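Side-chain contacts in carbohydrate oxidase (Microdochium nivale, PDB 3RJA), which oxidises the C1 hydroxyl of mono-, oligo- and polysaccharides to the corresponding lactones with FAD as cofactor, reducing molecular oxygen to hydrogen peroxide: residues A[153-158]-A[378-383]; A[231-236]-A[245-250]; A[265-270]-A[288-293]; A[334-339]-A[414-419]; A[431-436]-A[440-445]. All coordinates share one frame; numbering follows the deposited sequence. Where two conformers were deposited one is given.

Interaction 1: A[153-158]-A[378-383]; sequences HGLAVD and PHRDKL
D158 and R380 meet in a two-pronged salt bridge. The guanidinium comes end-on: NH1 of R380 gives a nearly straight bond to OD2 of D158 at 2.8 Å, lying in the guanidinium plane, while NH2 of R380 reaches OD1 of D158 at 2.8 Å, with the oxygen 18° out of that plane. Each oxygen uses its syn lone pair, and the two flat groups are almost coplanar, 26° apart. Arginine suits the place because its two terminal nitrogens match the spacing of the carboxylate oxygens.

A further hydrogen bond comes from the acid's own loop. The backbone N of L155 donates to OD2 of D158 at 2.9 Å, on the anti side and tilted from the carboxylate plane; two donors thus grip OD2, which should restrict rotation of the carboxylate. NH1 and NH2 of R380 are engaged further by V367 O and T375 OG1.

The apolar contacts flank the ion pair. CD1 of L155 lies over one guanidinium face, 3.7 Å from NH1 of R380, and CG1 of V157 approaches NH2 of R380 obliquely at 4.0 Å.

The arrangement is a buried bidentate carboxylate–guanidinium pair, joining the loop after helix 150-153, in the FAD-binding part, to the loop before strand 384-392 of the large antiparallel sheet.

Interaction 2: A[231-236]-A[245-250]; sequences EAVEDY and VNFRIG. With ZN (zinc ion), chain F.
V233 and F247 make the tightest part of this helix-on-strand contact: CG1 of V233 lies 3.6 Å from CE2 of F247, at the rim of the phenyl ring and near its plane. The valine and the phenylalanine lie alongside, pointing opposite ways. With CG1 anti to the backbone N (chi1 177°), V233 sends that methyl to the ring, while its CG2 meets CD1 of I249 tip to tip at 4.0 Å. A branched valine can thus touch two neighbours on the strand at once.

Y236, almost one helical turn on, brings its CD2 edge to F247, with CD2 of Y236 3.9 Å from CZ of F247, which sits near the plane of the tyrosine ring. Its OH hydrogen-bonds to A273 O, so the one polar atom of this ring is satisfied within the buried layer. A leucine here would probably leave A273 O without that donor and open a gap beside F247. F274 and L277 of helix 267-278 pack alongside.

The other side of the helix is polar and partly exposed. There E231 and D235, one turn apart, bind a zinc ion through OE2 of E231 at 1.9 Å and OD2 of D235 at 2.0 Å, and D235 also pairs with K330.

Strand and helix run nearly antiparallel, 165° between their directions. No hydrogen bond joins the two segments: valine, isoleucine and aromatic surfaces hold them, while R248, pointing away from the helix, meets the bound substrate analogue, so the chemistry divides apolar packing from sugar binding.

Interaction 3: A[265-270]-A[288-293]; sequences GTPEQW and NPTTSL
P267 and W270 of the helix start meet T290 and S292 of the edge strand. CG of P267 lies 3.5 Å from OG of S292, and CB of P267 is 3.7 Å from OG1 of T290, whose side chain crosses the proline ring at about a right angle. The methyl of T290 turns the other way, its CG2 touching CE3 of W270 at 3.8 Å. Since OG1 of T290 sits between the backbone N and the carbonyl carbon (chi1 52°), CG2 is left to reach the indole. A serine in its place would probably lose the methyl's contact with W270 and open a small gap at the six-membered ring.

Behind this shell, T266 fixes the helix start that presents the proline. OG1 of T266 accepts from the backbone N of Q269 at 3.2 Å, while OE1 of Q269 takes the backbone N-H of T266 at 2.8 Å, nearly straight and in the carbonyl plane. Proline suits the first turn, where its missing N-H costs no helical bond. Further out, F214 stacks on W270, and strand 211-217 pairs with the edge strand.

The arrangement is a capping box opening helix 267-278, which packs here against the outermost strand 286-293 of the antiparallel sheet.

Interaction 4: A[334-339]-A[414-419]; sequences VKNFVD and TKALPK
N336 faces K415 and A416 where helix 332-345 packs beside a type I beta turn, T414 to L417, that ends helix 403-414. The contact is small and near the surface, and it joins helix 332-345 to the turn after helix 403-414, beside the large antiparallel sheet.

Van der Waals contact accounts for everything that passes directly between the two segments. The amide nitrogen does most of the touching: ND2 of N336 lies 3.4 Å from CE of K415 and 3.7 Å from CB of A416. The lysine's methylenes, rather than its ammonium group, run past the amide nitrogen. Its CG lies between the backbone N and the carbonyl carbon (chi1 76°), and the chain runs extended from there, which carries CE past the amide. Lysine suits this exposed corner, since its long aliphatic part can pack while its charged end continues outward. Alanine suits the turn because its one methyl is small enough for the helix to come close; that methyl also touches D332 and A333.

Among hydrogen bonds, ND2 of N336 donates to S412 O near the end of helix 403-414, so the amide links the two helices; its N-H group is satisfied there, while the turn offers it carbon. Within the turn the backbone N of L417 bonds to T414 O at 3.1 Å, which closes the turn that carries A416.

Aromatic packing works deeper: F337, the next residue, stacks on W409, whose NE1 bonds to F337 O. Back at the surface, the second approach of the lysine is through CG of K415, 3.9 Å from ND2 of N336.

Interaction 5: A[431-436]-A[440-445]; sequences PRMDRD and KVYYGE
M433 extends across the space between the chain leading into helix 435-443 and that helix's last turn, touching two residues there. Its sulfur meets V441 tip to tip, SD of M433 lying 4.0 Å from CG2 of V441. The chain is straight as far as SD and bends at the last torsion (chi3 -65°), which swings the terminal methyl toward Y442: CE of M433 is 3.6 Å from OH and 3.8 Å from CZ of Y442. The two side chains cross obliquely, the methyl meeting the phenol end of the ring. Methionine suits this place because it is long and pliable, able to touch a branched aliphatic group with its sulfur and an aromatic one with its methyl.

Y442 has a polar end as well. Its OH hydrogen-bonds with Q467 and D430, so the ring is held by its hydroxyl while carbon packs beside it. NE2 of Q467 also donates to M433 O, drawing both sides of the contact to one glutamine.

The backbone closes the other end: N of K440 donates to D436 O at 3.0 Å, the regular helical bond four residues apart. D436 itself pairs with R470, and D434 caps the helix start through Y437 N.

The contact therefore folds the lead-in of helix 435-443 back on its C-terminal end, within the berberine-like region; V441 pairs through its backbone with M424, just beyond strand 422-423, and R432 reaches D407 of helix 403-414.

In the fold
Interaction 1 opens first along the chain, at 153-158, and closes a loop of 219 residues at 378-383, tying the FAD-binding part to the large antiparallel sheet. Nested inside that loop are interaction 2, a short helix-to-strand return, and then interaction 3, which joins helix 267-278 to the outermost strand 286-293; both reach the same sheet. Interaction 4 starts within the same loop at 334-339 but ends beyond it at 414-419, so it crosses interaction 1. Interaction 5 closes last, a local loop in the berberine-like region. It touches interaction 1, where P378 packs against Y442 and Y443, and lies about 40 Å from interaction 3, centre to centre.

Interaction 1: A[153-158]-A[378-383]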
# COMPACT_ATOMS: atom_id res chain seq x y z
N HIS A 153 4.02 -2.98 15.25
CA HIS A 153 3.73 -4.39 14.87
C HIS A 153 4.15 -4.77 13.46
O HIS A 153 3.89 -5.88 13.03
CB HIS A 153 2.22 -4.68 15.01
CG HIS A 153 1.76 -4.93 16.41
ND1 HIS A 153 2.32 -5.88 17.24
CD2 HIS A 153 0.75 -4.36 17.13
CE1 HIS A 153 1.72 -5.87 18.41
NE2 HIS A 153 0.76 -4.95 18.37
N GLY A 154 4.74 -3.85 12.71
CA GLY A 154 5.28 -4.19 11.39
C GLY A 154 4.29 -4.02 10.24
O GLY A 154 3.18 -3.52 10.42
N LEU A 155 4.73 -4.41 9.03
CA LEU A 155 3.90 -4.29 7.81
C LEU A 155 2.80 -5.35 7.77
O LEU A 155 2.92 -6.43 8.39
CB LEU A 155 4.79 -4.41 6.57
CG LEU A 155 6.00 -3.41 6.47
CD1 LEU A 155 6.78 -3.69 5.21
CD2 LEU A 155 5.56 -1.93 6.48
N ALA A 156 1.76 -5.06 7.00
CA ALA A 156 0.74 -6.05 6.69
C ALA A 156 1.42 -7.32 6.19
O ALA A 156 1.09 -8.41 6.64
CB ALA A 156 -0.29 -5.50 5.65
N VAL A 157 2.38 -7.17 5.28
CA VAL A 157 3.13 -8.29 4.73
C VAL A 157 3.81 -9.16 5.82
O VAL A 157 3.94 -10.37 5.65
CB VAL A 157 4.14 -7.86 3.62
CG1 VAL A 157 5.37 -7.15 4.19
CG2 VAL A 157 4.57 -9.06 2.79
N ASP A 158 4.22 -8.54 6.92
CA ASP A 158 4.87 -9.25 8.01
C ASP A 158 3.92 -10.18 8.80
O ASP A 158 4.38 -11.03 9.54
CB ASP A 158 5.57 -8.25 8.92
CG ASP A 158 6.71 -7.51 8.21
OD1 ASP A 158 7.38 -8.16 7.35
OD2 ASP A 158 6.90 -6.29 8.49
N PRO A 378 11.89 -4.35 -0.10
CA PRO A 378 13.28 -3.85 -0.19
C PRO A 378 13.57 -2.57 0.58
O PRO A 378 14.65 -1.98 0.40
CB PRO A 378 13.41 -3.48 -1.67
CG PRO A 378 11.97 -3.02 -2.04
CD PRO A 378 11.01 -3.68 -1.08
N HIS A 379 12.62 -2.12 1.39
CA HIS A 379 12.77 -0.79 2.00
C HIS A 379 13.13 -0.85 3.49
O HIS A 379 12.91 0.12 4.22
CB HIS A 379 11.48 0.02 1.84
CG HIS A 379 10.98 0.09 0.43
ND1 HIS A 379 11.69 0.69 -0.59
CD2 HIS A 379 9.82 -0.35 -0.12
CE1 HIS A 379 10.99 0.62 -1.71
NE2 HIS A 379 9.85 -0.00 -1.45
N ARG A 380 13.64 -2.00 3.95
CA ARG A 380 13.88 -2.18 5.41
C ARG A 380 14.96 -1.23 5.96
O ARG A 380 15.07 -1.05 7.18
CB ARG A 380 14.24 -3.64 5.74
CG ARG A 380 13.21 -4.68 5.28
CD ARG A 380 11.83 -4.60 5.99
NE ARG A 380 10.98 -5.70 5.52
CZ ARG A 380 9.82 -6.11 6.06
NH1 ARG A 380 9.32 -5.56 7.18
NH2 ARG A 380 9.16 -7.11 5.47
N ASP A 381 15.79 -0.69 5.05
CA ASP A 381 16.90 0.19 5.44
C ASP A 381 16.52 1.64 5.20
O ASP A 381 17.39 2.50 5.06
CB ASP A 381 18.18 -0.16 4.64
CG ASP A 381 17.97 -0.11 3.13
OD1 ASP A 381 16.79 -0.05 2.65
OD2 ASP A 381 18.98 -0.13 2.39
N LYS A 382 15.22 1.88 5.07
CA LYS A 382 14.70 3.26 4.83
C LYS A 382 13.92 3.76 6.03
O LYS A 382 12.98 3.10 6.49
CB LYS A 382 13.80 3.33 3.58
CG LYS A 382 14.39 2.66 2.30
CD LYS A 382 15.80 3.23 1.94
CE LYS A 382 16.21 2.96 0.49
NZ LYS A 382 16.47 1.53 0.24
N LEU A 383 14.30 4.93 6.51
CA LEU A 383 13.67 5.55 7.65
C LEU A 383 12.34 6.19 7.26
O LEU A 383 11.33 6.05 7.99
CB LEU A 383 14.61 6.62 8.30
CG LEU A 383 14.07 7.18 9.62
CD1 LEU A 383 15.19 7.41 10.65
CD2 LEU A 383 13.26 8.46 9.43

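Interaction 2: A[231-236]-A[245-250]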
# COMPACT_ATOMS: atom_id res chain seq x y z
N GLU A 231 14.24 18.13 10.68
CA GLU A 231 15.50 17.59 11.23
C GLU A 231 15.18 16.97 12.59
O GLU A 231 15.60 15.85 12.90
CB GLU A 231 16.60 18.69 11.36
CG GLU A 231 17.69 18.38 12.47
CD GLU A 231 18.83 17.50 11.90
OE1 GLU A 231 18.94 17.41 10.66
OE2 GLU A 231 19.61 16.89 12.68
N ALA A 232 14.44 17.70 13.42
CA ALA A 232 14.14 17.23 14.78
C ALA A 232 13.32 15.94 14.77
O ALA A 232 13.53 15.04 15.59
CB ALA A 232 13.40 18.35 15.58
N VAL A 233 12.40 15.83 13.83
CA VAL A 233 11.57 14.62 13.76
C VAL A 233 12.43 13.44 13.30
O VAL A 233 12.29 12.35 13.84
CB VAL A 233 10.34 14.81 12.85
CG1 VAL A 233 9.52 13.48 12.74
CG2 VAL A 233 9.45 15.97 13.38
N GLU A 234 13.38 13.67 12.38
CA GLU A 234 14.21 12.55 11.95
C GLU A 234 15.06 12.03 13.10
O GLU A 234 15.22 10.79 13.24
CB GLU A 234 15.08 12.85 10.73
CG GLU A 234 15.97 11.62 10.40
CD GLU A 234 16.66 11.69 9.04
OE1 GLU A 234 16.01 12.19 8.08
OE2 GLU A 234 17.84 11.22 8.93
N ASP A 235 15.56 12.95 13.93
CA ASP A 235 16.39 12.57 15.09
C ASP A 235 15.60 11.67 16.03
O ASP A 235 16.10 10.62 16.47
CB ASP A 235 16.86 13.81 15.90
CG ASP A 235 17.88 14.66 15.16
OD1 ASP A 235 18.56 14.13 14.25
OD2 ASP A 235 18.03 15.85 15.50
N TYR A 236 14.41 12.13 16.38
CA TYR A 236 13.55 11.41 17.30
C TYR A 236 13.21 10.04 16.69
O TYR A 236 13.28 9.00 17.36
CB TYR A 236 12.29 12.24 17.59
CG TYR A 236 11.29 11.54 18.48
CD1 TYR A 236 11.47 11.48 19.88
CD2 TYR A 236 10.13 10.97 17.95
CE1 TYR A 236 10.53 10.84 20.71
CE2 TYR A 236 9.18 10.36 18.76
CZ TYR A 236 9.38 10.29 20.14
OH TYR A 236 8.44 9.64 20.92
N VAL A 245 5.07 4.11 19.61
CA VAL A 245 4.65 5.34 18.94
C VAL A 245 4.65 5.16 17.42
O VAL A 245 5.62 4.69 16.84
CB VAL A 245 5.42 6.60 19.40
CG1 VAL A 245 6.73 6.78 18.64
CG2 VAL A 245 4.55 7.82 19.25
N ASN A 246 3.52 5.49 16.80
CA ASN A 246 3.37 5.35 15.34
C ASN A 246 2.96 6.69 14.83
O ASN A 246 1.95 7.25 15.30
CB ASN A 246 2.27 4.34 14.97
CG ASN A 246 2.44 3.00 15.64
OD1 ASN A 246 2.87 2.04 15.01
ND2 ASN A 246 2.08 2.93 16.91
N PHE A 247 3.72 7.27 13.90
CA PHE A 247 3.29 8.60 13.45
C PHE A 247 3.84 9.02 12.10
O PHE A 247 4.72 8.34 11.51
CB PHE A 247 3.57 9.68 14.54
CG PHE A 247 5.04 10.10 14.65
CD1 PHE A 247 5.98 9.28 15.26
CD2 PHE A 247 5.45 11.33 14.17
CE1 PHE A 247 7.33 9.69 15.40
CE2 PHE A 247 6.81 11.76 14.29
CZ PHE A 247 7.73 10.94 14.90
N ARG A 248 3.34 10.16 11.65
CA ARG A 248 3.81 10.81 10.43
C ARG A 248 3.64 12.33 10.49
O ARG A 248 2.89 12.84 11.31
CB ARG A 248 3.08 10.25 9.19
CG ARG A 248 1.52 10.21 9.25
CD ARG A 248 0.95 10.08 7.82
NE ARG A 248 -0.43 9.60 7.75
CZ ARG A 248 -0.78 8.42 7.26
NH1 ARG A 248 -2.07 8.08 7.22
NH2 ARG A 248 0.13 7.57 6.80
N ILE A 249 4.35 13.04 9.62
CA ILE A 249 4.07 14.45 9.35
C ILE A 249 3.21 14.45 8.09
O ILE A 249 3.53 13.77 7.11
CB ILE A 249 5.33 15.29 9.03
CG1 ILE A 249 6.34 15.24 10.18
CG2 ILE A 249 4.96 16.76 8.69
CD1 ILE A 249 7.79 15.55 9.75
N GLY A 250 2.12 15.22 8.12
CA GLY A 250 1.24 15.35 6.97
C GLY A 250 0.84 16.80 6.82
O GLY A 250 0.72 17.50 7.82
ZN ZN F . 19.56 16.79 14.62

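Interaction 3: A[265-270]-A[288-293]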
# COMPACT_ATOMS: atom_id res chain seq x y z
N GLY A 265 -0.86 2.61 24.25
CA GLY A 265 -0.84 2.94 25.68
C GLY A 265 -1.68 4.18 25.97
O GLY A 265 -2.48 4.63 25.12
N THR A 266 -1.53 4.72 27.18
CA THR A 266 -2.43 5.78 27.68
C THR A 266 -1.97 7.16 27.22
O THR A 266 -0.80 7.34 26.84
CB THR A 266 -2.46 5.78 29.23
OG1 THR A 266 -1.17 6.17 29.71
CG2 THR A 266 -2.83 4.37 29.77
N PRO A 267 -2.88 8.16 27.29
CA PRO A 267 -2.48 9.54 26.96
C PRO A 267 -1.28 10.07 27.76
O PRO A 267 -0.46 10.85 27.22
CB PRO A 267 -3.74 10.35 27.27
CG PRO A 267 -4.88 9.37 27.12
CD PRO A 267 -4.34 8.04 27.56
N GLU A 268 -1.15 9.66 29.02
CA GLU A 268 -0.04 10.15 29.87
C GLU A 268 1.27 9.48 29.45
O GLU A 268 2.32 10.12 29.44
CB GLU A 268 -0.33 9.90 31.37
CG GLU A 268 -1.55 10.68 31.96
CD GLU A 268 -2.94 10.22 31.42
OE1 GLU A 268 -3.14 9.03 31.04
OE2 GLU A 268 -3.86 11.07 31.40
N GLN A 269 1.20 8.18 29.11
CA GLN A 269 2.37 7.47 28.60
C GLN A 269 2.78 8.04 27.24
O GLN A 269 3.97 8.18 26.95
CB GLN A 269 2.11 5.98 28.47
CG GLN A 269 2.04 5.26 29.79
CD GLN A 269 1.39 3.90 29.69
OE1 GLN A 269 0.46 3.68 28.91
NE2 GLN A 269 1.87 2.97 30.51
N TRP A 270 1.80 8.40 26.41
CA TRP A 270 2.12 9.02 25.12
C TRP A 270 2.95 10.29 25.35
O TRP A 270 4.05 10.45 24.79
CB TRP A 270 0.88 9.32 24.24
CG TRP A 270 1.32 10.23 23.11
CD1 TRP A 270 2.11 9.90 22.04
CD2 TRP A 270 1.12 11.64 23.03
NE1 TRP A 270 2.37 11.01 21.27
CE2 TRP A 270 1.78 12.10 21.86
CE3 TRP A 270 0.42 12.57 23.82
CZ2 TRP A 270 1.76 13.42 21.46
CZ3 TRP A 270 0.39 13.89 23.43
CH2 TRP A 270 1.06 14.32 22.25
N ASN A 288 -2.63 18.93 20.11
CA ASN A 288 -4.08 18.74 20.08
C ASN A 288 -4.53 17.87 21.27
O ASN A 288 -3.74 17.06 21.78
CB ASN A 288 -4.49 18.05 18.77
CG ASN A 288 -3.86 18.67 17.52
OD1 ASN A 288 -3.61 19.88 17.45
ND2 ASN A 288 -3.62 17.82 16.52
N PRO A 289 -5.81 18.01 21.69
CA PRO A 289 -6.31 17.03 22.67
C PRO A 289 -6.13 15.59 22.16
O PRO A 289 -6.29 15.33 20.97
CB PRO A 289 -7.83 17.35 22.75
CG PRO A 289 -8.00 18.72 22.19
CD PRO A 289 -6.84 18.97 21.25
N THR A 290 -5.78 14.66 23.03
CA THR A 290 -5.66 13.25 22.64
C THR A 290 -7.06 12.63 22.57
O THR A 290 -8.01 13.20 23.11
CB THR A 290 -4.85 12.46 23.68
OG1 THR A 290 -5.43 12.69 24.97
CG2 THR A 290 -3.37 12.87 23.70
N THR A 291 -7.19 11.49 21.90
CA THR A 291 -8.43 10.69 22.01
C THR A 291 -8.10 9.27 22.41
O THR A 291 -7.25 8.62 21.77
CB THR A 291 -9.18 10.61 20.68
OG1 THR A 291 -9.16 11.89 20.06
CG2 THR A 291 -10.63 10.14 20.88
N SER A 292 -8.79 8.79 23.44
CA SER A 292 -8.65 7.43 23.92
C SER A 292 -9.53 6.47 23.13
O SER A 292 -10.72 6.73 22.92
CB SER A 292 -8.95 7.36 25.42
OG SER A 292 -8.02 8.21 26.12
N LEU A 293 -8.94 5.37 22.67
CA LEU A 293 -9.62 4.50 21.71
C LEU A 293 -9.30 3.05 22.00
O LEU A 293 -8.21 2.74 22.49
CB LEU A 293 -9.14 4.79 20.27
CG LEU A 293 -9.32 6.19 19.68
CD1 LEU A 293 -8.39 6.41 18.49
CD2 LEU A 293 -10.76 6.43 19.26

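Interaction 4: A[334-339]-A[414-419]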
# COMPACT_ATOMS: atom_id res chain seq x y z
N VAL A 334 16.53 17.75 2.29
CA VAL A 334 15.50 18.47 3.03
C VAL A 334 15.50 19.96 2.66
O VAL A 334 14.44 20.60 2.58
CB VAL A 334 15.58 18.25 4.56
CG1 VAL A 334 16.94 18.78 5.17
CG2 VAL A 334 14.35 18.87 5.24
N LYS A 335 16.69 20.51 2.41
CA LYS A 335 16.79 21.89 1.97
C LYS A 335 16.00 22.08 0.68
O LYS A 335 15.21 23.00 0.57
CB LYS A 335 18.27 22.31 1.78
CG LYS A 335 18.45 23.85 1.59
CD LYS A 335 19.90 24.20 1.15
CE LYS A 335 20.95 23.40 1.96
NZ LYS A 335 22.38 23.71 1.63
N ASN A 336 16.22 21.18 -0.29
CA ASN A 336 15.55 21.28 -1.60
C ASN A 336 14.07 21.00 -1.40
O ASN A 336 13.24 21.67 -2.00
CB ASN A 336 16.13 20.26 -2.60
CG ASN A 336 17.58 20.52 -2.92
OD1 ASN A 336 18.10 21.60 -2.63
ND2 ASN A 336 18.27 19.54 -3.53
N PHE A 337 13.74 20.03 -0.56
CA PHE A 337 12.34 19.69 -0.29
C PHE A 337 11.56 20.91 0.22
O PHE A 337 10.49 21.23 -0.29
CB PHE A 337 12.24 18.53 0.71
CG PHE A 337 10.83 18.16 1.08
CD1 PHE A 337 10.17 18.81 2.13
CD2 PHE A 337 10.17 17.16 0.40
CE1 PHE A 337 8.86 18.47 2.49
CE2 PHE A 337 8.85 16.82 0.75
CZ PHE A 337 8.21 17.47 1.79
N VAL A 338 12.11 21.57 1.23
CA VAL A 338 11.49 22.74 1.86
C VAL A 338 11.44 23.98 0.93
O VAL A 338 10.45 24.73 0.97
CB VAL A 338 12.15 23.04 3.23
CG1 VAL A 338 11.68 24.37 3.81
CG2 VAL A 338 11.84 21.87 4.23
N ASP A 339 12.48 24.18 0.11
CA ASP A 339 12.47 25.24 -0.93
C ASP A 339 11.23 25.10 -1.84
O ASP A 339 10.47 26.06 -2.02
CB ASP A 339 13.77 25.20 -1.75
CG ASP A 339 14.95 25.91 -1.05
OD1 ASP A 339 14.76 26.66 -0.07
OD2 ASP A 339 16.09 25.73 -1.50
N THR A 414 15.68 13.78 -4.95
CA THR A 414 16.56 12.76 -5.55
C THR A 414 17.84 13.33 -6.13
O THR A 414 18.90 12.66 -6.08
CB THR A 414 15.85 11.84 -6.60
OG1 THR A 414 15.36 12.60 -7.70
CG2 THR A 414 14.69 11.06 -5.95
N LYS A 415 17.74 14.55 -6.66
CA LYS A 415 18.93 15.19 -7.18
C LYS A 415 19.97 15.34 -6.06
O LYS A 415 21.16 15.40 -6.35
CB LYS A 415 18.61 16.53 -7.87
CG LYS A 415 18.32 17.70 -6.92
CD LYS A 415 17.96 18.95 -7.72
CE LYS A 415 17.99 20.17 -6.81
NZ LYS A 415 17.36 21.40 -7.41
N ALA A 416 19.53 15.34 -4.79
CA ALA A 416 20.47 15.55 -3.67
C ALA A 416 21.07 14.27 -3.10
O ALA A 416 21.87 14.31 -2.15
CB ALA A 416 19.81 16.33 -2.57
N LEU A 417 20.71 13.13 -3.67
CA LEU A 417 21.08 11.84 -3.05
C LEU A 417 21.75 10.87 -4.00
O LEU A 417 21.42 10.84 -5.18
CB LEU A 417 19.83 11.17 -2.44
CG LEU A 417 19.12 11.83 -1.25
CD1 LEU A 417 17.78 11.09 -0.96
CD2 LEU A 417 20.03 11.89 -0.00
N PRO A 418 22.66 10.03 -3.48
CA PRO A 418 23.11 8.96 -4.38
C PRO A 418 21.92 8.02 -4.62
O PRO A 418 21.06 7.91 -3.73
CB PRO A 418 24.20 8.25 -3.59
CG PRO A 418 23.97 8.58 -2.18
CD PRO A 418 23.19 9.89 -2.11
N LYS A 419 21.87 7.37 -5.78
CA LYS A 419 20.74 6.51 -6.13
C LYS A 419 20.55 5.37 -5.14
O LYS A 419 19.43 4.92 -4.91
CB LYS A 419 20.89 5.99 -7.57
CG LYS A 419 20.77 7.10 -8.64
CD LYS A 419 20.45 6.56 -10.03
CE LYS A 419 21.69 5.98 -10.72
NZ LYS A 419 22.69 7.05 -11.03

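Interaction 5: A[431-436]-A[440-445]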
# COMPACT_ATOMS: atom_id res chain seq x y z
N PRO A 431 2.76 5.18 -12.55
CA PRO A 431 2.94 4.52 -13.86
C PRO A 431 3.82 5.27 -14.84
O PRO A 431 4.11 4.74 -15.92
CB PRO A 431 1.52 4.44 -14.42
CG PRO A 431 0.81 5.66 -13.79
CD PRO A 431 1.42 5.77 -12.39
N ARG A 432 4.26 6.48 -14.49
CA ARG A 432 5.05 7.28 -15.46
C ARG A 432 6.55 6.98 -15.39
O ARG A 432 7.39 7.88 -15.28
CB ARG A 432 4.75 8.78 -15.31
CG ARG A 432 3.35 9.11 -15.84
CD ARG A 432 2.91 10.54 -15.47
NE ARG A 432 3.66 11.59 -16.17
CZ ARG A 432 4.68 12.29 -15.67
NH1 ARG A 432 5.15 12.08 -14.42
NH2 ARG A 432 5.26 13.23 -16.42
N MET A 433 6.87 5.68 -15.42
CA MET A 433 8.24 5.18 -15.46
C MET A 433 8.25 3.90 -16.32
O MET A 433 7.31 3.10 -16.25
CB MET A 433 8.75 4.86 -14.05
CG MET A 433 8.91 6.08 -13.08
SD MET A 433 9.43 5.59 -11.39
CE MET A 433 8.03 4.64 -10.82
N ASP A 434 9.29 3.70 -17.14
CA ASP A 434 9.34 2.51 -17.96
C ASP A 434 9.60 1.30 -17.07
O ASP A 434 9.97 1.46 -15.90
CB ASP A 434 10.35 2.65 -19.12
CG ASP A 434 11.82 2.66 -18.66
OD1 ASP A 434 12.20 2.03 -17.66
OD2 ASP A 434 12.63 3.28 -19.37
N ARG A 435 9.41 0.09 -17.61
CA ARG A 435 9.50 -1.17 -16.85
C ARG A 435 10.83 -1.37 -16.11
O ARG A 435 10.85 -1.81 -14.95
CB ARG A 435 9.24 -2.36 -17.81
CG ARG A 435 9.01 -3.68 -17.08
CD ARG A 435 8.55 -4.79 -18.03
NE ARG A 435 8.28 -6.03 -17.30
CZ ARG A 435 7.86 -7.15 -17.88
NH1 ARG A 435 7.66 -7.21 -19.20
NH2 ARG A 435 7.64 -8.23 -17.13
N ASP A 436 11.94 -1.06 -16.77
CA ASP A 436 13.25 -1.25 -16.14
C ASP A 436 13.51 -0.26 -15.01
O ASP A 436 14.00 -0.65 -13.94
CB ASP A 436 14.38 -1.16 -17.17
CG ASP A 436 14.27 -2.19 -18.26
OD1 ASP A 436 13.91 -3.36 -17.99
OD2 ASP A 436 14.52 -1.82 -19.42
N LYS A 440 13.55 -1.03 -10.95
CA LYS A 440 14.80 -0.72 -10.27
C LYS A 440 14.54 0.06 -8.98
O LYS A 440 15.14 -0.23 -7.97
CB LYS A 440 15.76 0.05 -11.18
CG LYS A 440 17.24 -0.00 -10.73
CD LYS A 440 18.09 1.08 -11.44
CE LYS A 440 17.81 2.47 -10.83
NZ LYS A 440 17.45 3.51 -11.85
N VAL A 441 13.65 1.06 -9.01
CA VAL A 441 13.43 1.86 -7.80
C VAL A 441 12.45 1.19 -6.84
O VAL A 441 12.55 1.40 -5.62
CB VAL A 441 13.02 3.34 -8.11
CG1 VAL A 441 14.14 4.06 -8.84
CG2 VAL A 441 11.68 3.42 -8.92
N TYR A 442 11.51 0.38 -7.36
CA TYR A 442 10.54 -0.29 -6.49
C TYR A 442 11.15 -1.44 -5.68
O TYR A 442 10.64 -1.78 -4.59
CB TYR A 442 9.34 -0.86 -7.28
CG TYR A 442 8.31 0.12 -7.87
CD1 TYR A 442 8.00 1.35 -7.29
CD2 TYR A 442 7.60 -0.26 -9.01
CE1 TYR A 442 7.02 2.20 -7.87
CE2 TYR A 442 6.67 0.56 -9.60
CZ TYR A 442 6.37 1.78 -9.04
OH TYR A 442 5.39 2.49 -9.67
N TYR A 443 12.20 -2.07 -6.21
CA TYR A 443 12.70 -3.30 -5.61
C TYR A 443 14.18 -3.31 -5.15
O TYR A 443 14.59 -4.27 -4.58
CB TYR A 443 12.40 -4.50 -6.52
CG TYR A 443 10.92 -4.71 -6.75
CD1 TYR A 443 10.05 -4.98 -5.67
CD2 TYR A 443 10.38 -4.61 -8.04
CE1 TYR A 443 8.66 -5.16 -5.89
CE2 TYR A 443 9.00 -4.77 -8.25
CZ TYR A 443 8.16 -5.05 -7.17
OH TYR A 443 6.83 -5.24 -7.41
N GLY A 444 14.93 -2.23 -5.41
CA GLY A 444 16.24 -2.02 -4.77
C GLY A 444 17.16 -3.23 -4.86
O GLY A 444 17.33 -3.80 -5.95
N GLU A 445 17.70 -3.64 -3.72
CA GLU A 445 18.69 -4.73 -3.68
C GLU A 445 18.08 -6.12 -3.98
O GLU A 445 18.81 -7.09 -4.17
CB GLU A 445 19.47 -4.75 -2.34
CG GLU A 445 18.60 -5.03 -1.08
CD GLU A 445 19.41 -5.13 0.22
OE1 GLU A 445 19.50 -4.14 0.97
OE2 GLU A 445 19.93 -6.22 0.51